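Local atomic coordinates of cycloalternan-forming enzyme (Listeria monocytogenes serovar 1/2a, PDB entry 5F7U), a protein that belongs to glycoside hydrolase family 31 and combines a TIM-barrel domain with several beta domains and a family 6 carbohydrate-binding module. Residues 873-883 with 911-922; 702-710 with 837-845. The protein carries 1 engineered substitution. One frame throughout, in Å; residues are numbered along the deposited sequence. Where two conformers were deposited one is given.

Contact 1. Residues 873-883 with 911-922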
# COMPACT_ATOMS: atom_id res chain seq x y z
N GLU A 873 17.37 -5.90 -29.54
CA GLU A 873 18.75 -5.93 -29.05
C GLU A 873 18.72 -5.85 -27.52
O GLU A 873 17.89 -5.16 -26.94
CB GLU A 873 19.49 -4.74 -29.64
CG GLU A 873 20.91 -4.45 -29.16
CD GLU A 873 21.49 -3.27 -29.93
OE1 GLU A 873 21.87 -3.46 -31.10
OE2 GLU A 873 21.55 -2.15 -29.38
N THR A 874 19.60 -6.59 -26.86
CA THR A 874 19.66 -6.57 -25.41
C THR A 874 21.07 -6.27 -24.94
O THR A 874 22.03 -6.68 -25.57
CB THR A 874 19.20 -7.91 -24.78
OG1 THR A 874 19.91 -8.99 -25.38
CG2 THR A 874 17.71 -8.15 -24.99
N THR A 875 21.19 -5.55 -23.83
CA THR A 875 22.48 -5.31 -23.19
C THR A 875 22.43 -5.85 -21.77
O THR A 875 21.58 -5.43 -20.98
CB THR A 875 22.83 -3.80 -23.15
OG1 THR A 875 22.84 -3.26 -24.49
CG2 THR A 875 24.19 -3.57 -22.49
N MET A 876 23.31 -6.79 -21.45
CA MET A 876 23.48 -7.19 -20.06
C MET A 876 24.45 -6.21 -19.39
O MET A 876 25.46 -5.83 -20.00
CB MET A 876 24.07 -8.61 -19.93
CG MET A 876 23.35 -9.72 -20.69
SD MET A 876 21.60 -9.92 -20.28
CE MET A 876 21.67 -10.33 -18.55
N GLN A 877 24.17 -5.83 -18.14
CA GLN A 877 25.18 -5.19 -17.31
C GLN A 877 25.43 -6.09 -16.11
O GLN A 877 24.65 -6.11 -15.15
CB GLN A 877 24.75 -3.80 -16.83
CG GLN A 877 24.61 -2.75 -17.92
CD GLN A 877 24.27 -1.37 -17.38
OE1 GLN A 877 23.65 -1.23 -16.31
NE2 GLN A 877 24.67 -0.33 -18.12
N VAL A 878 26.53 -6.83 -16.17
CA VAL A 878 26.82 -7.86 -15.16
C VAL A 878 27.84 -7.32 -14.16
O VAL A 878 28.94 -6.91 -14.54
CB VAL A 878 27.37 -9.15 -15.82
CG1 VAL A 878 27.50 -10.28 -14.80
CG2 VAL A 878 26.51 -9.60 -16.99
N PHE A 879 27.49 -7.39 -12.87
CA PHE A 879 28.38 -6.96 -11.78
C PHE A 879 29.48 -8.01 -11.64
O PHE A 879 29.19 -9.16 -11.28
CB PHE A 879 27.56 -6.81 -10.49
CG PHE A 879 28.27 -6.11 -9.35
CD1 PHE A 879 28.79 -4.81 -9.50
CD2 PHE A 879 28.34 -6.72 -8.08
CE1 PHE A 879 29.39 -4.15 -8.41
CE2 PHE A 879 28.95 -6.07 -7.01
CZ PHE A 879 29.46 -4.78 -7.17
N SER A 880 30.72 -7.65 -11.98
CA SER A 880 31.84 -8.60 -11.97
C SER A 880 33.13 -7.87 -12.26
O SER A 880 33.11 -6.71 -12.66
CB SER A 880 31.66 -9.69 -13.05
OG SER A 880 31.96 -9.19 -14.35
N THR A 881 34.25 -8.57 -12.11
CA THR A 881 35.52 -8.05 -12.63
C THR A 881 35.53 -8.16 -14.16
O THR A 881 34.64 -8.77 -14.75
CB THR A 881 36.73 -8.78 -12.04
OG1 THR A 881 36.64 -10.17 -12.37
CG2 THR A 881 36.79 -8.59 -10.53
N GLU A 882 36.57 -7.61 -14.79
CA GLU A 882 36.66 -7.57 -16.25
C GLU A 882 36.88 -8.96 -16.87
O GLU A 882 37.86 -9.62 -16.53
CB GLU A 882 37.78 -6.64 -16.69
CG GLU A 882 37.80 -6.42 -18.20
CD GLU A 882 38.75 -5.31 -18.63
OE1 GLU A 882 39.57 -4.87 -17.80
OE2 GLU A 882 38.67 -4.87 -19.80
N PRO A 883 36.01 -9.37 -17.82
CA PRO A 883 36.23 -10.66 -18.50
C PRO A 883 37.50 -10.71 -19.33
O PRO A 883 38.02 -9.66 -19.75
CB PRO A 883 35.03 -10.77 -19.46
CG PRO A 883 34.02 -9.81 -18.96
CD PRO A 883 34.81 -8.68 -18.34
N TYR A 911 33.66 -2.96 -20.65
CA TYR A 911 33.78 -2.98 -19.19
C TYR A 911 33.81 -1.58 -18.61
O TYR A 911 34.69 -0.78 -18.93
CB TYR A 911 35.01 -3.80 -18.75
CG TYR A 911 35.08 -4.00 -17.25
CD1 TYR A 911 34.19 -4.87 -16.60
CD2 TYR A 911 36.01 -3.30 -16.47
CE1 TYR A 911 34.24 -5.04 -15.24
CE2 TYR A 911 36.06 -3.48 -15.08
CZ TYR A 911 35.17 -4.35 -14.48
OH TYR A 911 35.20 -4.55 -13.12
N ASP A 912 32.82 -1.28 -17.76
CA ASP A 912 32.71 -0.02 -17.05
C ASP A 912 33.52 -0.16 -15.76
O ASP A 912 33.06 -0.80 -14.82
CB ASP A 912 31.22 0.26 -16.77
CG ASP A 912 30.95 1.56 -16.02
OD1 ASP A 912 31.87 2.16 -15.41
OD2 ASP A 912 29.77 1.98 -16.04
N THR A 913 34.71 0.44 -15.72
CA THR A 913 35.60 0.32 -14.54
C THR A 913 35.09 1.07 -13.29
O THR A 913 35.48 0.73 -12.16
CB THR A 913 37.04 0.78 -14.84
OG1 THR A 913 37.06 2.20 -15.02
CG2 THR A 913 37.59 0.12 -16.10
N VAL A 914 34.24 2.08 -13.49
CA VAL A 914 33.73 2.91 -12.38
C VAL A 914 32.67 2.13 -11.60
O VAL A 914 32.66 2.16 -10.36
CB VAL A 914 33.16 4.26 -12.87
CG1 VAL A 914 32.45 5.03 -11.76
CG2 VAL A 914 34.30 5.12 -13.41
N GLN A 915 31.82 1.42 -12.34
CA GLN A 915 30.68 0.68 -11.79
C GLN A 915 30.98 -0.80 -11.58
O GLN A 915 30.19 -1.50 -10.95
CB GLN A 915 29.47 0.82 -12.73
CG GLN A 915 28.93 2.25 -12.85
CD GLN A 915 28.17 2.70 -11.61
OE1 GLN A 915 27.56 1.88 -10.92
NE2 GLN A 915 28.19 3.99 -11.32
N ASN A 916 32.12 -1.27 -12.12
CA ASN A 916 32.45 -2.69 -12.17
C ASN A 916 31.34 -3.52 -12.82
O ASN A 916 30.87 -4.52 -12.27
CB ASN A 916 32.86 -3.20 -10.78
CG ASN A 916 34.11 -2.54 -10.26
OD1 ASN A 916 35.17 -2.57 -10.91
ND2 ASN A 916 34.01 -1.93 -9.08
N LEU A 917 30.90 -3.04 -13.98
CA LEU A 917 29.88 -3.74 -14.75
C LEU A 917 30.41 -4.12 -16.11
O LEU A 917 30.99 -3.29 -16.80
CB LEU A 917 28.66 -2.84 -14.95
CG LEU A 917 27.86 -2.44 -13.70
CD1 LEU A 917 26.85 -1.39 -14.10
CD2 LEU A 917 27.16 -3.65 -13.11
N THR A 918 30.21 -5.39 -16.47
CA THR A 918 30.45 -5.87 -17.83
C THR A 918 29.19 -5.71 -18.69
O THR A 918 28.16 -6.31 -18.41
CB THR A 918 30.89 -7.34 -17.86
OG1 THR A 918 32.01 -7.52 -16.98
CG2 THR A 918 31.31 -7.72 -19.28
N TYR A 919 29.31 -4.92 -19.76
CA TYR A 919 28.20 -4.77 -20.71
C TYR A 919 28.34 -5.84 -21.78
O TYR A 919 29.44 -6.02 -22.30
CB TYR A 919 28.22 -3.41 -21.41
CG TYR A 919 28.06 -2.14 -20.57
CD1 TYR A 919 28.28 -2.12 -19.19
CD2 TYR A 919 27.77 -0.93 -21.20
CE1 TYR A 919 28.17 -0.95 -18.45
CE2 TYR A 919 27.67 0.25 -20.47
CZ TYR A 919 27.87 0.23 -19.11
OH TYR A 919 27.78 1.40 -18.39
N VAL A 920 27.24 -6.53 -22.11
CA VAL A 920 27.24 -7.52 -23.21
C VAL A 920 26.04 -7.25 -24.12
O VAL A 920 24.90 -7.33 -23.68
CB VAL A 920 27.20 -8.99 -22.70
CG1 VAL A 920 27.22 -9.97 -23.87
CG2 VAL A 920 28.37 -9.28 -21.75
N LYS A 921 26.32 -6.92 -25.38
CA LYS A 921 25.27 -6.70 -26.36
C LYS A 921 25.02 -7.96 -27.17
O LYS A 921 25.95 -8.50 -27.78
CB LYS A 921 25.63 -5.53 -27.29
CG LYS A 921 24.54 -5.17 -28.30
CD LYS A 921 24.97 -3.98 -29.14
CE LYS A 921 24.85 -2.66 -28.40
NZ LYS A 921 25.07 -1.50 -29.31
N ALA A 922 23.77 -8.41 -27.17
CA ALA A 922 23.31 -9.53 -28.01
C ALA A 922 22.30 -8.99 -29.00
O ALA A 922 21.45 -8.18 -28.65
CB ALA A 922 22.67 -10.62 -27.16
O HOH W 1 23.69 -1.81 -31.94
O HOH W 2 18.60 -9.62 -27.83
O HOH W 3 22.48 -9.31 -23.90
O HOH W 4 38.20 -5.76 -13.14
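Gln-877 and Tyr-919 lie side by side on neighbouring antiparallel strands, their side chains running the same way from a non-hydrogen-bonded pair. From CB the glutamine chain leaves with CG anti to the carbonyl carbon (chi1 -66°) and continues extended. CG rides over the tyrosine face as a CH-pi contact, 4.3 Å from the ring centroid of Tyr-919. CD is about equally near Tyr-919 CE1 and Leu-917 CD1, and OE1 comes 3.9 Å from Leu-917 CD1. NE2 sits above the same ring face, offset toward the rim, 3.4 Å from Tyr-919 CZ. Both ends of this buried amide are satisfied outside the pair, OE1 by Arg-829 NE and NE2 by Tyr-810 O. Strands 874-879 and 917-922 occupy inner places in a five-stranded mixed sheet, where paired backbone bonds join Thr-874 with Ala-922, Met-876 with Val-920 and Val-878 with Thr-918. The ladder ends at Ser-880 N, which bonds to Asn-916 O. Asn-916 and Leu-917 both face Asp-912 in a G1 beta bulge at the turn between strands 908-912 and 917-922. Beyond the ladder the chain wraps round Tyr-911: Glu-882 CB stands over its ring centre, 3.7 Å from the centroid of Tyr-911, while Ser-880 O lies in plane at the edge. Thr-918 OG1 donates to Ser-880 OG at 3.1 Å, and the serine hydroxyl in turn donates a hydrogen bond to Thr-881 O. Close by, Pro-883 CG presses on Thr-918 CG2 at a tight 3.4 Å. At the far end, Glu-873 OE2 forms a long salt bridge of 3.6 Å with Lys-921 NZ, which a water also links to Glu-873 OE1.

Contact 2. Residues 702-710 with 837-845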
# COMPACT_ATOMS: atom_id res chain seq x y z
N LEU A 702 11.45 1.45 -15.42
CA LEU A 702 10.06 1.13 -15.77
C LEU A 702 9.82 -0.32 -16.22
O LEU A 702 8.78 -0.89 -15.85
CB LEU A 702 9.43 2.17 -16.73
CG LEU A 702 7.91 2.09 -16.96
CD1 LEU A 702 7.10 2.22 -15.67
CD2 LEU A 702 7.51 3.18 -17.95
N PRO A 703 10.77 -0.95 -16.97
CA PRO A 703 10.48 -2.37 -17.30
C PRO A 703 10.41 -3.29 -16.06
O PRO A 703 9.58 -4.20 -16.03
CB PRO A 703 11.65 -2.75 -18.22
CG PRO A 703 11.99 -1.45 -18.89
CD PRO A 703 11.92 -0.45 -17.75
N TYR A 704 11.25 -3.01 -15.07
CA TYR A 704 11.26 -3.71 -13.78
C TYR A 704 9.99 -3.38 -12.98
O TYR A 704 9.34 -4.28 -12.45
CB TYR A 704 12.51 -3.30 -13.00
CG TYR A 704 12.59 -3.75 -11.55
CD1 TYR A 704 13.09 -5.01 -11.22
CD2 TYR A 704 12.19 -2.89 -10.50
CE1 TYR A 704 13.19 -5.42 -9.90
CE2 TYR A 704 12.25 -3.30 -9.16
CZ TYR A 704 12.77 -4.56 -8.87
OH TYR A 704 12.87 -5.00 -7.57
N ILE A 705 9.68 -2.08 -12.89
CA ILE A 705 8.49 -1.62 -12.16
C ILE A 705 7.21 -2.22 -12.74
O ILE A 705 6.35 -2.71 -11.99
CB ILE A 705 8.42 -0.07 -12.15
CG1 ILE A 705 9.60 0.50 -11.32
CG2 ILE A 705 7.05 0.43 -11.65
CD1 ILE A 705 9.75 2.01 -11.44
N TYR A 706 7.11 -2.24 -14.06
CA TYR A 706 5.88 -2.74 -14.67
C TYR A 706 5.78 -4.26 -14.57
O TYR A 706 4.69 -4.80 -14.42
CB TYR A 706 5.74 -2.25 -16.11
CG TYR A 706 4.33 -2.39 -16.65
CD1 TYR A 706 3.22 -1.90 -15.91
CD2 TYR A 706 4.08 -3.03 -17.86
CE1 TYR A 706 1.93 -2.03 -16.39
CE2 TYR A 706 2.78 -3.15 -18.36
CZ TYR A 706 1.71 -2.66 -17.62
OH TYR A 706 0.44 -2.81 -18.12
N THR A 707 6.93 -4.95 -14.63
CA THR A 707 6.89 -6.39 -14.36
C THR A 707 6.41 -6.64 -12.93
O THR A 707 5.64 -7.58 -12.69
CB THR A 707 8.27 -7.05 -14.62
OG1 THR A 707 8.62 -6.86 -15.99
CG2 THR A 707 8.23 -8.57 -14.35
N ALA A 708 6.86 -5.81 -11.99
CA ALA A 708 6.38 -5.95 -10.60
C ALA A 708 4.88 -5.68 -10.51
O ALA A 708 4.18 -6.36 -9.75
CB ALA A 708 7.15 -5.04 -9.65
N ALA A 709 4.38 -4.73 -11.29
CA ALA A 709 2.93 -4.45 -11.32
C ALA A 709 2.14 -5.69 -11.78
O ALA A 709 1.10 -6.03 -11.20
CB ALA A 709 2.64 -3.25 -12.21
N LYS A 710 2.66 -6.39 -12.78
CA LYS A 710 2.03 -7.61 -13.26
C LYS A 710 2.10 -8.71 -12.21
O LYS A 710 1.14 -9.47 -12.07
CB LYS A 710 2.69 -8.07 -14.58
CG LYS A 710 2.25 -9.43 -15.12
CD LYS A 710 0.90 -9.38 -15.78
CE LYS A 710 0.79 -10.35 -16.96
NZ LYS A 710 1.37 -11.70 -16.70
N GLU A 837 16.72 -16.72 -11.66
CA GLU A 837 15.84 -16.69 -12.82
C GLU A 837 14.88 -15.53 -12.66
O GLU A 837 14.57 -15.11 -11.54
CB GLU A 837 15.10 -18.02 -13.02
CG GLU A 837 14.09 -18.38 -11.94
CD GLU A 837 13.59 -19.82 -12.01
OE1 GLU A 837 13.55 -20.43 -13.11
OE2 GLU A 837 13.21 -20.36 -10.94
N TYR A 838 14.42 -15.01 -13.79
CA TYR A 838 13.50 -13.89 -13.77
C TYR A 838 12.59 -13.96 -14.98
O TYR A 838 13.06 -14.25 -16.08
CB TYR A 838 14.30 -12.60 -13.79
CG TYR A 838 13.49 -11.32 -13.81
CD1 TYR A 838 12.88 -10.84 -12.65
CD2 TYR A 838 13.38 -10.56 -14.98
CE1 TYR A 838 12.17 -9.64 -12.65
CE2 TYR A 838 12.67 -9.36 -15.00
CZ TYR A 838 12.06 -8.92 -13.83
OH TYR A 838 11.38 -7.71 -13.82
N SER A 839 11.31 -13.71 -14.77
CA SER A 839 10.33 -13.67 -15.85
C SER A 839 10.01 -12.22 -16.13
O SER A 839 9.33 -11.57 -15.33
CB SER A 839 9.06 -14.43 -15.45
OG SER A 839 8.30 -14.80 -16.59
N PHE A 840 10.51 -11.70 -17.25
CA PHE A 840 10.29 -10.32 -17.66
C PHE A 840 8.99 -10.17 -18.48
O PHE A 840 8.78 -10.88 -19.45
CB PHE A 840 11.51 -9.84 -18.47
CG PHE A 840 11.32 -8.52 -19.14
CD1 PHE A 840 10.90 -7.38 -18.43
CD2 PHE A 840 11.58 -8.40 -20.52
CE1 PHE A 840 10.73 -6.17 -19.08
CE2 PHE A 840 11.43 -7.18 -21.16
CZ PHE A 840 10.99 -6.07 -20.44
N TYR A 841 8.14 -9.23 -18.06
CA TYR A 841 6.93 -8.90 -18.79
C TYR A 841 7.22 -7.88 -19.87
O TYR A 841 7.36 -6.68 -19.60
CB TYR A 841 5.88 -8.36 -17.82
CG TYR A 841 4.53 -8.06 -18.43
CD1 TYR A 841 3.88 -8.99 -19.25
CD2 TYR A 841 3.87 -6.87 -18.13
CE1 TYR A 841 2.63 -8.72 -19.79
CE2 TYR A 841 2.62 -6.58 -18.65
CZ TYR A 841 2.00 -7.51 -19.48
OH TYR A 841 0.77 -7.21 -19.98
N ASP A 842 7.31 -8.36 -21.11
CA ASP A 842 7.76 -7.51 -22.20
C ASP A 842 6.53 -6.84 -22.85
O ASP A 842 6.03 -7.29 -23.88
CB ASP A 842 8.60 -8.34 -23.16
CG ASP A 842 9.17 -7.53 -24.32
OD1 ASP A 842 8.97 -6.31 -24.39
OD2 ASP A 842 9.81 -8.16 -25.17
N ASP A 843 6.07 -5.76 -22.21
CA ASP A 843 4.86 -5.02 -22.62
C ASP A 843 5.00 -4.40 -24.01
O ASP A 843 4.01 -4.25 -24.74
CB ASP A 843 4.52 -3.91 -21.61
CG ASP A 843 3.17 -3.23 -21.89
OD1 ASP A 843 2.14 -3.94 -22.01
OD2 ASP A 843 3.12 -1.98 -21.98
N VAL A 844 6.22 -4.02 -24.38
CA VAL A 844 6.49 -3.41 -25.69
C VAL A 844 6.14 -4.39 -26.81
O VAL A 844 5.63 -3.99 -27.86
CB VAL A 844 7.94 -2.85 -25.76
CG1 VAL A 844 8.43 -2.58 -27.20
CG2 VAL A 844 8.04 -1.57 -24.93
N ASN A 845 6.38 -5.68 -26.55
CA ASN A 845 6.24 -6.72 -27.55
C ASN A 845 5.13 -7.72 -27.24
O ASN A 845 5.36 -8.93 -27.17
CB ASN A 845 7.59 -7.41 -27.76
CG ASN A 845 8.69 -6.45 -28.18
OD1 ASN A 845 9.64 -6.19 -27.43
ND2 ASN A 845 8.58 -5.92 -29.39
O HOH W 5 7.59 -4.47 -18.10
O HOH W 6 10.17 -6.87 -11.64
O HOH W 7 -0.18 -4.59 -20.08
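The helix 702-715, whose start follows the last strand of the family 31 TIM barrel in sequence, packs across strand 835-842, an outermost strand of a six-stranded antiparallel sheet that follows the barrel in sequence. Thr-707 faces the strand where the two come closest. Its OG1, set beside its own backbone N (chi1 -61°), donates to Pro-703 O one helical turn back and accepts from Tyr-841 N at 3.2 Å, the N-H pointing at it with an angle of 154°. One hydroxyl thus ties a strand amide to a helix carbonyl. The methyl CG2 lies 3.3 Å from Ser-839 O and equally near Tyr-838 OH, which comes from the opposite direction. Two helix side chains meet the Tyr-841 ring, one over a face and one at its edge. Lys-710 crosses it at about a right angle and bends so that CE rests over one ring face, 3.7 Å from Tyr-841 CE1; its ammonium makes an off-centre cation-pi contact with this ring and a salt bridge to Asp-714. At the ring edge, Tyr-706 CE2 meets Tyr-841 CE2 at 3.4 Å, the two ring planes being inclined by 39°. Asp-843 also leans on Tyr-706, and one water joins Tyr-841 OH, Asp-843 OD1 and Tyr-706 OH, which also hydrogen-bonds Leu-360 O. Toward the start of the helix, Pro-703 CB touches Phe-840 CE1 at 3.6 Å. A second water spans Pro-703 O and Tyr-841 O, and a third spans Tyr-704 O and Tyr-838 OH. Strand 801-806 adjoins this end, with Pro-803 against Pro-703, Tyr-838 and Phe-840, while strand 848-857 pairs antiparallel with 835-842, with Met-849 against Tyr-841.

Overall arrangement
Both contacts involve the beta-rich region that follows the barrel, with centres about 21 Å apart and nearest atoms about 7 Å apart, without touching. Contact 1 lies within one sheet and is largely buried; a regular backbone ladder carries it. Contact 2, only partly buried, joins a helix to an outermost strand of a different sheet, so side chains and bridging waters do most of the work and a single direct hydrogen bond crosses. The two sheets lie against each other: strands 862-867 and 929-934, from the sheet of contact 2, cover the Met-876 and Val-920 face of contact 1, and strand 801-806, at the edge of contact 1's sheet, touches contact 2.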